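Local atomic coordinates of aac(6')-Ii (Enterococcus faecium, PDB entry 5E96), a protein that is an aminoglycoside 6'-acetyltransferase of the GNAT family that binds acetyl-CoA and probably transfers its acetyl group to aminoglycoside antibiotics. Residues Lys14-Asp19 / Gln53-Gly58; Gly103-Tyr108 / Thr174-Pro179. All coordinates share one frame; numbering follows the deposited sequence.

Contact 1. Residues Lys14-Asp19 / Gln53-Gly58. With EDO (1,2-ethanediol), chain C.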
loop_
_atom_site.group_PDB
_atom_site.type_symbol
_atom_site.label_atom_id
_atom_site.label_comp_id
_atom_site.label_asym_id
_atom_site.label_seq_id
_atom_site.Cartn_x
_atom_site.Cartn_y
_atom_site.Cartn_z
ATOM N N LYS A 14 19.089 -13.440 1.804
ATOM C CA LYS A 14 18.672 -12.049 1.678
ATOM C C LYS A 14 19.556 -11.311 0.688
ATOM O O LYS A 14 19.085 -10.408 -0.009
ATOM C CB LYS A 14 18.682 -11.355 3.036
ATOM C CG LYS A 14 17.617 -11.905 3.954
ATOM C CD LYS A 14 17.346 -11.005 5.131
ATOM C CE LYS A 14 18.495 -10.990 6.104
ATOM N NZ LYS A 14 18.129 -10.167 7.289
ATOM N N ASP A 15 20.832 -11.691 0.617
ATOM C CA ASP A 15 21.740 -11.073 -0.345
ATOM C C ASP A 15 21.289 -11.455 -1.751
ATOM O O ASP A 15 21.311 -10.634 -2.662
ATOM C CB ASP A 15 23.182 -11.544 -0.149
ATOM C CG ASP A 15 23.866 -10.858 1.016
ATOM O OD1 ASP A 15 23.259 -9.943 1.606
ATOM O OD2 ASP A 15 25.012 -11.233 1.338
ATOM N N GLN A 16 20.878 -12.708 -1.922
ATOM C CA GLN A 16 20.422 -13.159 -3.230
ATOM C C GLN A 16 19.101 -12.493 -3.639
ATOM O O GLN A 16 18.877 -12.231 -4.822
ATOM C CB GLN A 16 20.275 -14.682 -3.248
ATOM C CG GLN A 16 21.592 -15.423 -3.026
ATOM C CD GLN A 16 21.451 -16.929 -3.180
ATOM O OE1 GLN A 16 20.496 -17.528 -2.690
ATOM N NE2 GLN A 16 22.414 -17.547 -3.851
ATOM N N LEU A 17 18.223 -12.235 -2.677
ATOM C CA LEU A 17 16.958 -11.574 -3.008
ATOM C C LEU A 17 17.322 -10.163 -3.450
ATOM O O LEU A 17 16.726 -9.598 -4.370
ATOM C CB LEU A 17 16.022 -11.518 -1.795
ATOM C CG LEU A 17 14.703 -10.762 -2.037
ATOM C CD1 LEU A 17 13.950 -11.370 -3.217
ATOM C CD2 LEU A 17 13.859 -10.799 -0.788
ATOM N N SER A 18 18.328 -9.609 -2.786
ATOM C CA SER A 18 18.804 -8.276 -3.092
ATOM C C SER A 18 19.328 -8.245 -4.524
ATOM O O SER A 18 18.973 -7.358 -5.295
ATOM C CB SER A 18 19.909 -7.881 -2.106
ATOM O OG SER A 18 20.410 -6.593 -2.395
ATOM N N ASP A 19 20.159 -9.219 -4.888
ATOM C CA ASP A 19 20.707 -9.260 -6.237
ATOM C C ASP A 19 19.606 -9.496 -7.271
ATOM O O ASP A 19 19.644 -8.940 -8.371
ATOM C CB ASP A 19 21.778 -10.352 -6.363
ATOM C CG ASP A 19 22.929 -10.161 -5.380
ATOM O OD1 ASP A 19 23.215 -9.000 -5.011
ATOM O OD2 ASP A 19 23.553 -11.169 -4.984
ATOM N N GLN A 53 19.137 -25.715 -5.796
ATOM C CA GLN A 53 20.581 -25.903 -5.623
ATOM C C GLN A 53 21.158 -24.796 -4.743
ATOM O O GLN A 53 22.192 -24.208 -5.071
ATOM C CB GLN A 53 21.295 -25.871 -6.977
ATOM C CG GLN A 53 20.798 -26.882 -7.999
ATOM C CD GLN A 53 21.485 -26.710 -9.350
ATOM O OE1 GLN A 53 22.696 -26.900 -9.476
ATOM N NE2 GLN A 53 20.712 -26.340 -10.364
ATOM N N ASP A 54 20.484 -24.502 -3.636
ATOM C CA ASP A 54 20.929 -23.452 -2.717
ATOM C C ASP A 54 21.025 -22.081 -3.388
ATOM O O ASP A 54 21.808 -21.232 -2.970
ATOM C CB ASP A 54 22.285 -23.806 -2.098
ATOM C CG ASP A 54 22.234 -25.070 -1.260
ATOM O OD1 ASP A 54 21.266 -25.242 -0.487
ATOM O OD2 ASP A 54 23.173 -25.890 -1.366
ATOM N N GLU A 55 20.233 -21.874 -4.433
ATOM C CA GLU A 55 20.219 -20.593 -5.140
ATOM C C GLU A 55 18.785 -20.058 -5.156
ATOM O O GLU A 55 17.860 -20.770 -5.535
ATOM C CB GLU A 55 20.712 -20.771 -6.581
ATOM C CG GLU A 55 22.054 -21.488 -6.701
ATOM C CD GLU A 55 23.218 -20.651 -6.205
ATOM O OE1 GLU A 55 22.986 -19.714 -5.414
ATOM O OE2 GLU A 55 24.370 -20.940 -6.597
ATOM N N LEU A 56 18.593 -18.819 -4.720
ATOM C CA LEU A 56 17.261 -18.229 -4.731
ATOM C C LEU A 56 16.919 -17.926 -6.186
ATOM O O LEU A 56 17.574 -17.099 -6.809
ATOM C CB LEU A 56 17.232 -16.928 -3.928
ATOM C CG LEU A 56 15.866 -16.230 -3.845
ATOM C CD1 LEU A 56 14.922 -17.061 -2.982
ATOM C CD2 LEU A 56 16.013 -14.837 -3.246
ATOM N N VAL A 57 15.906 -18.597 -6.727
ATOM C CA VAL A 57 15.500 -18.370 -8.114
ATOM C C VAL A 57 14.193 -17.571 -8.199
ATOM O O VAL A 57 13.796 -17.129 -9.279
ATOM C CB VAL A 57 15.311 -19.711 -8.881
ATOM C CG1 VAL A 57 16.624 -20.496 -8.897
ATOM C CG2 VAL A 57 14.206 -20.542 -8.230
ATOM N N GLY A 58 13.526 -17.390 -7.063
ATOM C CA GLY A 58 12.285 -16.637 -7.063
ATOM C C GLY A 58 11.834 -16.235 -5.675
ATOM O O GLY A 58 12.236 -16.838 -4.680
HETATM C C1 EDO C . 21.867 -20.476 0.831
HETATM O O1 EDO C . 21.489 -20.575 2.195
HETATM C C2 EDO C . 20.620 -20.592 -0.041
HETATM O O2 EDO C . 20.692 -19.622 -1.081
#
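The amide of Gln16 and the carboxylate of Glu55 are the flat groups of this contact: an N-H of the amide is given to one oxygen of the carboxylate, the two planes 37° apart. Gln16 NE2 donates to Glu55 OE1 at 2.7 Å, a short bond clearly bent at the hydrogen; NE2 meets OE1 nearly along the C-O axis, while OE1 lies 16° out of the amide plane. Over one face of the same amide comes the strand: Leu56 N donates to Gln16 OE1 at 3.1 Å from above the carbonyl plane. Also close to Gln16 OE1, at 2.6 Å, is O2 of a 1,2-ethanediol probably left from crystallisation, which donates to the carbonyl O of Asp54. The extended chain of Gln16 spans the gap from helix 11-24, whereas Glu55, bent at its second torsion, crosses it at about a right angle. Leucine suits the greasy layer beneath: with its CG anti to the backbone N, Leu56 lays CD2 against the helix, 3.4 Å from Leu17 CA and 3.6 Å from Leu17 CB. Helix 11-24 is laid here on strand 55-66 of the GNAT sheet, just before a classic beta bulge (Val57 and Gly58 opposite Ala50). Glutamine fits because one neutral group can both accept from a backbone N-H and donate to an acid. Its amide is thereby fixed in rotation, with polar bonds outside and leucine packing within.

Contact 2. Residues Gly103-Tyr108 / Thr174-Pro179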
loop_
_atom_site.group_PDB
_atom_site.type_symbol
_atom_site.label_atom_id
_atom_site.label_comp_id
_atom_site.label_asym_id
_atom_site.label_seq_id
_atom_site.Cartn_x
_atom_site.Cartn_y
_atom_site.Cartn_z
ATOM N N GLY A 103 -5.565 -16.553 8.228
ATOM C CA GLY A 103 -6.868 -15.921 8.305
ATOM C C GLY A 103 -7.244 -15.084 7.097
ATOM O O GLY A 103 -8.250 -14.373 7.125
ATOM N N GLY A 104 -6.447 -15.171 6.036
ATOM C CA GLY A 104 -6.729 -14.401 4.841
ATOM C C GLY A 104 -7.893 -14.933 4.029
ATOM O O GLY A 104 -8.088 -16.148 3.921
ATOM N N ILE A 105 -8.668 -14.015 3.460
ATOM C CA ILE A 105 -9.823 -14.364 2.641
ATOM C C ILE A 105 -9.603 -13.959 1.191
ATOM O O ILE A 105 -10.049 -14.640 0.273
ATOM C CB ILE A 105 -11.106 -13.636 3.109
ATOM C CG1 ILE A 105 -11.540 -14.134 4.482
ATOM C CG2 ILE A 105 -12.217 -13.859 2.099
ATOM C CD1 ILE A 105 -12.768 -13.418 5.015
ATOM N N THR A 106 -8.929 -12.836 0.985
ATOM C CA THR A 106 -8.710 -12.361 -0.368
ATOM C C THR A 106 -7.320 -11.783 -0.568
ATOM O O THR A 106 -6.708 -11.269 0.360
ATOM C CB THR A 106 -9.769 -11.293 -0.755
ATOM O OG1 THR A 106 -9.566 -10.875 -2.114
ATOM C CG2 THR A 106 -9.670 -10.077 0.169
ATOM N N ILE A 107 -6.817 -11.905 -1.791
ATOM C CA ILE A 107 -5.508 -11.380 -2.141
ATOM C C ILE A 107 -5.683 -10.479 -3.345
ATOM O O ILE A 107 -6.302 -10.875 -4.337
ATOM C CB ILE A 107 -4.498 -12.506 -2.521
ATOM C CG1 ILE A 107 -4.127 -13.326 -1.289
ATOM C CG2 ILE A 107 -3.242 -11.896 -3.121
ATOM C CD1 ILE A 107 -3.177 -14.503 -1.588
ATOM N N TYR A 108 -5.146 -9.266 -3.262
ATOM C CA TYR A 108 -5.240 -8.346 -4.385
ATOM C C TYR A 108 -3.849 -7.884 -4.757
ATOM O O TYR A 108 -2.891 -8.084 -4.011
ATOM C CB TYR A 108 -6.110 -7.123 -4.053
ATOM C CG TYR A 108 -5.479 -6.137 -3.097
ATOM C CD1 TYR A 108 -5.433 -6.398 -1.735
ATOM C CD2 TYR A 108 -4.911 -4.950 -3.561
ATOM C CE1 TYR A 108 -4.838 -5.503 -0.847
ATOM C CE2 TYR A 108 -4.307 -4.044 -2.680
ATOM C CZ TYR A 108 -4.277 -4.334 -1.327
ATOM O OH TYR A 108 -3.677 -3.466 -0.445
ATOM N N THR A 174 -10.550 -14.465 -4.237
ATOM C CA THR A 174 -10.958 -14.956 -2.927
ATOM C C THR A 174 -10.295 -16.324 -2.884
ATOM O O THR A 174 -10.630 -17.204 -3.676
ATOM C CB THR A 174 -12.480 -15.099 -2.826
ATOM O OG1 THR A 174 -13.084 -13.812 -3.015
ATOM C CG2 THR A 174 -12.872 -15.639 -1.452
ATOM N N ILE A 175 -9.352 -16.492 -1.963
ATOM C CA ILE A 175 -8.585 -17.723 -1.870
ATOM C C ILE A 175 -9.070 -18.867 -0.982
ATOM O O ILE A 175 -8.316 -19.799 -0.708
ATOM C CB ILE A 175 -7.114 -17.387 -1.529
ATOM C CG1 ILE A 175 -7.034 -16.437 -0.329
ATOM C CG2 ILE A 175 -6.466 -16.706 -2.725
ATOM C CD1 ILE A 175 -7.522 -17.013 0.970
ATOM N N ILE A 176 -10.318 -18.802 -0.533
ATOM C CA ILE A 176 -10.890 -19.870 0.282
ATOM C C ILE A 176 -12.366 -20.018 -0.056
ATOM O O ILE A 176 -13.019 -19.059 -0.466
ATOM C CB ILE A 176 -10.758 -19.608 1.804
ATOM C CG1 ILE A 176 -11.427 -18.285 2.173
ATOM C CG2 ILE A 176 -9.294 -19.646 2.213
ATOM C CD1 ILE A 176 -11.458 -18.026 3.656
ATOM N N PRO A 177 -12.910 -21.233 0.101
ATOM C CA PRO A 177 -14.322 -21.492 -0.196
ATOM C C PRO A 177 -15.279 -20.696 0.689
ATOM O O PRO A 177 -14.952 -20.338 1.823
ATOM C CB PRO A 177 -14.452 -22.997 0.036
ATOM C CG PRO A 177 -13.079 -23.512 -0.279
ATOM C CD PRO A 177 -12.205 -22.488 0.408
ATOM N N ARG A 178 -16.464 -20.422 0.156
ATOM C CA ARG A 178 -17.490 -19.695 0.889
ATOM C C ARG A 178 -17.927 -20.557 2.070
ATOM O O ARG A 178 -18.434 -21.661 1.883
ATOM C CB ARG A 178 -18.691 -19.434 -0.023
ATOM C CG ARG A 178 -19.009 -17.971 -0.252
ATOM C CD ARG A 178 -19.447 -17.297 1.030
ATOM N NE ARG A 178 -19.834 -15.913 0.792
ATOM C CZ ARG A 178 -20.284 -15.091 1.732
ATOM N NH1 ARG A 178 -20.405 -15.512 2.984
ATOM N NH2 ARG A 178 -20.609 -13.845 1.417
ATOM N N PRO A 179 -17.736 -20.065 3.302
ATOM C CA PRO A 179 -18.124 -20.825 4.494
ATOM C C PRO A 179 -19.628 -21.075 4.582
ATOM O O PRO A 179 -20.365 -20.586 3.697
ATOM C CB PRO A 179 -17.613 -19.952 5.635
ATOM C CG PRO A 179 -17.769 -18.571 5.081
ATOM C CD PRO A 179 -17.237 -18.730 3.673
#
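Ile105 O takes the N-H of Ile175 at 3.0 Å, with an N-H...O angle of 142° and the donor tilted 33° from the carbonyl plane. The same oxygen has a second, weaker visitor in the CA-H of Thr174, whose CA stands 3.3 Å from Ile105 O. Both accompany an antiparallel, non-hydrogen-bonded pairing of Thr106 with Thr174, where strand 168-174 ends and the C-terminal tail begins.

Isoleucines fill the space about this bond. Ile175 has CG1 between its backbone N and carbonyl carbon (chi1 50°), and a second turn at chi2 carries CD1 over the backbone to 3.1 Å from Gly104 O, a tight contact. Its other branch, CG2, meets Ile107 CD1 at 4.1 Å, the two side chains crossing at about a right angle. Ile176, extended beyond CG1, reaches Ile105 CG1 with its CD1 at 4.0 Å. Alongside, Ile105 and Thr174 point the same way, with their CG2 methyls 4.0 Å apart. Branching suits Ile105 and Ile175 because each offers two arms to different neighbours, Ile105 to Ile176 and Thr174, Ile175 to Gly104 and Ile107; threonine adds a hydroxyl, and Thr106 OG1 is bonded to the backbone O of Lys173.

Gly103, with positive phi, closes helix 84-101 in a Schellman motif, and the chain then turns into strand 106-111. Ile175 and Ile176 lean on Ala100 of that helix, while Ile105, Thr174 and Ile176 pack against Trp164 of the second subunit. The contact therefore joins the helix end, two adjacent strands of the central sheet and the dimer interface.

Overall arrangement
Contact 1 and contact 2 lie on opposite sides of the chain's centre, their own centres 29 Å apart and their nearest atoms about 16 Å apart. They come in series along the chain, 14-19 with 53-58 closing before 103-108 with 174-179 opens. Both reach the same mixed seven-stranded sheet: the first through strand 55-66, which helix 11-24 packs against, the second through the neighbours 106-111 and 168-174. Strand 70-78, carrying the coenzyme-binding residues Leu76 and Val78, runs between 55-66 and 106-111. The two contacts thus lie on either side of that strand in the GNAT sheet, contact 1 joining a helix to strand 55-66 and contact 2 joining two neighbouring strands, and contact 2 alone also meets the second subunit.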